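Local coordinates for tudor and KH domain-containing protein homolog (Bombyx mori, PDB 5VQH) that takes part in primary piRNA biogenesis, its Tudor domain binding the symmetrically methylated Piwi proteins Siwi and Ago3, and so represses transposons during spermatogenesis, at residues 136-139 with 140-144; 221-225 with 226-230. All blocks are in the same frame, centred on the assembly; numbering follows the deposited sequence. Where two conformers were deposited one is given.

How the contacts relate
Contacts 1 and 2 follow each other along one chain of the extended Tudor domain, and both reach the same mixed sheet without touching. Their centres lie about 26 Å apart and their nearest atoms about 12 Å. Strand 207-217 joins them: it pairs in parallel with strand 142-146, which contact 1 leads into, and antiparallel with strand 222-224 of contact 2. Contact 1 is the nearer to the middle of the molecule, its centre about 8 Å from that of the chain against about 22 Å for contact 2. It also runs near the methylarginine pocket: the side chain of Ala-141 is about 9 Å from the bound dimethylarginine.

Contact 1: residues 136-139 with 140-144; sequences RLRF and QAMEC
Gln-140 folds back on Arg-138 because CG stands beside its own backbone N (chi1 -73°) and the chain bends again at chi2, which returns the amide to the residue two places earlier. There NE2 donates to Arg-138 O at 3.2 Å, in a nearly straight bond (164°) that reaches the oxygen from above its carbonyl plane. The Arg-138 chain, bent at chi3, swings its guanidinium across the same amide: Gln-140 NE2 lies over one face, 3.6 Å from Arg-138 NH2, with the two planes steeply inclined. Both groups also donate to Gln-44 OE1 on helix 43-59, so glutamine suits position 140: its NE2 serves two acceptors, Arg-138 O and Gln-44 OE1, from a buried site. Water 1 sits beside them, 2.8 Å from Gln-140 OE1, and takes a weak bond from Arg-138 NH2. Arginine suits position 138 because its long, bent chain carries donors to Gln-44 and water 1 while its backbone O takes the amide. In this extended Tudor domain the loop carries the chain back from the five-stranded Tudor sheet to the mixed sheet, where strand 142-146 pairs with strand 35-40. Along the way Gln-140 N is bound by Asp-115 OD1, and Leu-137 rests on Gln-44 and Gln-47 while its CD1 comes 4.1 Å from Gln-140 NE2.

Contact 2: residues 221-225 with 226-230; sequences GELDV and GAVLV
Asp-224 closes the first turn of helix 225-231 from its N-cap position, accepting from Ala-227 N through OD1 at 3.0 Å. The oxygen is met from well above the carboxylate plane. Aspartate fits here because its short chain, with CG turned away from its own amide nitrogen (chi1 179°), sets the carboxylate beside the N-H groups of the first turn, which lack the carbonyl partners that a preceding turn would supply, and CG packs 3.5 Å from Ala-227 CB. Water 2 adds a second link: it donates to Asp-224 OD1 at 2.8 Å and accepts from Gly-226 N, so that this amide too has a partner. The backbone carbonyl of Asp-224 receives Val-228 N at 2.9 Å in a bond of 159° as the first full helical turn, with a weak additional bond from Ala-227 N. In the next helical bond, Leu-229 N reaches Val-225 O at 3.2 Å. Replacing Asp-224 with an alanine would probably leave Ala-227 N with little more than its weak carbonyl bond and deprive water 2 of an anchor, making the first turn liable to fray.

One residue before the cap, Leu-223 lays CD2 against CG2 of Val-228 at 3.5 Å, the pairing known as a hydrophobic staple, which ties strand 222-224 to the helix. Branched aliphatic residues serve well here, since Val-225 and Val-228 also lie on Leu-179 of helix 170-179, while the strand itself pairs with strand 207-217. A carboxylate held at the positive end of a helix dipole is likely to be favoured in its ionised form, and its charge would in turn stabilise the amides it caps.

Contact 1: residues 136-139 with 140-144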
# COMPACT_ATOMS: atom_id res chain seq x y z
N ARG A 136 -1.51 -9.83 14.71
CA ARG A 136 -1.62 -11.18 14.26
C ARG A 136 -1.83 -11.28 12.77
O ARG A 136 -1.14 -12.02 12.11
CB ARG A 136 -2.77 -11.90 14.95
CG ARG A 136 -2.49 -12.29 16.39
CD ARG A 136 -3.75 -12.88 16.99
NE ARG A 136 -3.69 -12.99 18.45
CZ ARG A 136 -4.76 -13.14 19.24
NH1 ARG A 136 -5.99 -13.17 18.72
NH2 ARG A 136 -4.59 -13.23 20.55
N LEU A 137 -2.80 -10.56 12.23
CA LEU A 137 -3.06 -10.67 10.82
C LEU A 137 -1.92 -10.08 9.97
O LEU A 137 -1.38 -9.02 10.26
CB LEU A 137 -4.39 -10.02 10.49
CG LEU A 137 -4.73 -9.90 9.01
CD1 LEU A 137 -5.03 -11.27 8.46
CD2 LEU A 137 -5.91 -8.97 8.79
N ARG A 138 -1.55 -10.81 8.94
CA ARG A 138 -0.42 -10.43 8.08
C ARG A 138 -0.66 -9.03 7.53
O ARG A 138 -1.81 -8.60 7.33
CB ARG A 138 -0.28 -11.49 6.95
CG ARG A 138 0.75 -11.18 5.87
CD ARG A 138 0.73 -12.24 4.78
NE ARG A 138 -0.58 -12.27 4.09
CZ ARG A 138 -0.82 -11.64 2.95
NH1 ARG A 138 0.14 -10.92 2.35
NH2 ARG A 138 -2.03 -11.71 2.40
N PHE A 139 0.41 -8.30 7.30
CA PHE A 139 0.23 -6.97 6.70
C PHE A 139 -0.20 -7.13 5.24
O PHE A 139 0.49 -7.74 4.45
CB PHE A 139 1.51 -6.14 6.84
CG PHE A 139 1.88 -5.82 8.27
CD1 PHE A 139 0.91 -5.47 9.19
CD2 PHE A 139 3.21 -5.84 8.67
CE1 PHE A 139 1.27 -5.17 10.49
CE2 PHE A 139 3.57 -5.52 9.96
CZ PHE A 139 2.60 -5.19 10.88
N GLN A 140 -1.37 -6.61 4.92
CA GLN A 140 -2.07 -6.95 3.67
C GLN A 140 -1.53 -6.33 2.40
O GLN A 140 -1.81 -6.89 1.32
CB GLN A 140 -3.55 -6.60 3.77
CG GLN A 140 -4.38 -7.53 4.64
CD GLN A 140 -4.28 -8.96 4.20
OE1 GLN A 140 -4.78 -9.34 3.15
NE2 GLN A 140 -3.57 -9.75 4.96
N ALA A 141 -0.76 -5.23 2.49
CA ALA A 141 -0.31 -4.50 1.27
C ALA A 141 1.02 -5.00 0.74
O ALA A 141 1.95 -4.99 1.48
CB ALA A 141 -0.20 -3.01 1.55
N MET A 142 1.07 -5.47 -0.52
CA MET A 142 2.30 -5.93 -1.17
C MET A 142 2.74 -4.90 -2.22
O MET A 142 1.99 -4.62 -3.15
CB MET A 142 2.07 -7.29 -1.84
CG MET A 142 1.28 -8.33 -1.02
SD MET A 142 1.83 -8.38 0.69
CE MET A 142 3.58 -8.72 0.44
N GLU A 143 3.92 -4.33 -2.08
CA GLU A 143 4.42 -3.41 -3.11
C GLU A 143 4.60 -4.09 -4.49
O GLU A 143 5.11 -5.17 -4.57
CB GLU A 143 5.74 -2.81 -2.67
CG GLU A 143 6.02 -1.45 -3.28
CD GLU A 143 7.44 -1.02 -3.04
OE1 GLU A 143 7.90 -1.16 -1.91
OE2 GLU A 143 8.11 -0.57 -3.98
N CYS A 144 4.19 -3.44 -5.57
CA CYS A 144 4.48 -3.94 -6.89
C CYS A 144 4.88 -2.83 -7.86
O CYS A 144 4.86 -1.65 -7.55
CB CYS A 144 3.26 -4.62 -7.47
SG CYS A 144 2.45 -5.90 -6.48
O HOH W 1 -2.88 -9.13 1.09

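Contact 2: residues 221-225 with 226-230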
# COMPACT_ATOMS: atom_id res chain seq x y z
N GLY A 221 -13.16 -11.21 -22.66
CA GLY A 221 -11.71 -11.34 -22.69
C GLY A 221 -11.06 -10.46 -21.65
O GLY A 221 -11.60 -10.29 -20.57
N GLU A 222 -9.91 -9.90 -21.98
CA GLU A 222 -9.09 -9.20 -20.99
C GLU A 222 -8.65 -7.80 -21.37
O GLU A 222 -8.14 -7.56 -22.47
CB GLU A 222 -7.81 -9.98 -20.75
CG GLU A 222 -7.99 -11.21 -19.90
CD GLU A 222 -6.80 -12.12 -20.07
OE1 GLU A 222 -5.81 -11.66 -20.70
OE2 GLU A 222 -6.86 -13.28 -19.60
N LEU A 223 -8.78 -6.90 -20.40
CA LEU A 223 -8.17 -5.60 -20.49
C LEU A 223 -6.81 -5.69 -19.85
O LEU A 223 -6.72 -5.94 -18.66
CB LEU A 223 -9.03 -4.60 -19.73
CG LEU A 223 -8.76 -3.13 -20.02
CD1 LEU A 223 -9.95 -2.27 -19.59
CD2 LEU A 223 -7.50 -2.70 -19.30
N ASP A 224 -5.76 -5.46 -20.63
CA ASP A 224 -4.41 -5.43 -20.12
C ASP A 224 -4.04 -4.00 -19.74
O ASP A 224 -3.83 -3.14 -20.60
CB ASP A 224 -3.46 -5.92 -21.21
CG ASP A 224 -2.01 -5.89 -20.78
OD1 ASP A 224 -1.61 -5.02 -19.96
OD2 ASP A 224 -1.26 -6.76 -21.30
N VAL A 225 -3.94 -3.73 -18.45
CA VAL A 225 -3.89 -2.33 -17.98
C VAL A 225 -2.68 -1.59 -18.53
O VAL A 225 -2.79 -0.49 -19.03
CB VAL A 225 -3.94 -2.25 -16.47
CG1 VAL A 225 -3.64 -0.83 -15.97
CG2 VAL A 225 -5.30 -2.66 -16.00
N GLY A 226 -1.54 -2.22 -18.49
CA GLY A 226 -0.35 -1.64 -19.08
C GLY A 226 -0.44 -1.49 -20.58
O GLY A 226 0.16 -0.59 -21.14
N ALA A 227 -1.17 -2.37 -21.27
CA ALA A 227 -1.23 -2.27 -22.72
C ALA A 227 -2.11 -1.10 -23.10
O ALA A 227 -1.87 -0.43 -24.10
CB ALA A 227 -1.73 -3.57 -23.35
N VAL A 228 -3.11 -0.82 -22.27
CA VAL A 228 -3.89 0.39 -22.44
C VAL A 228 -3.04 1.64 -22.29
O VAL A 228 -3.27 2.60 -22.99
CB VAL A 228 -5.01 0.47 -21.42
CG1 VAL A 228 -5.71 1.82 -21.51
CG2 VAL A 228 -6.01 -0.64 -21.65
N LEU A 229 -2.11 1.65 -21.35
CA LEU A 229 -1.28 2.82 -21.10
C LEU A 229 -0.34 3.07 -22.29
O LEU A 229 -0.08 4.22 -22.69
CB LEU A 229 -0.45 2.65 -19.82
CG LEU A 229 -1.18 2.69 -18.45
CD1 LEU A 229 -0.20 2.35 -17.32
CD2 LEU A 229 -1.88 4.01 -18.13
N VAL A 230 0.18 1.99 -22.85
CA VAL A 230 1.07 2.12 -23.99
C VAL A 230 0.29 2.67 -25.18
O VAL A 230 0.77 3.57 -25.84
CB VAL A 230 1.73 0.77 -24.37
CG1 VAL A 230 2.48 0.89 -25.69
CG2 VAL A 230 2.66 0.28 -23.24
O HOH W 2 -0.62 -4.57 -17.36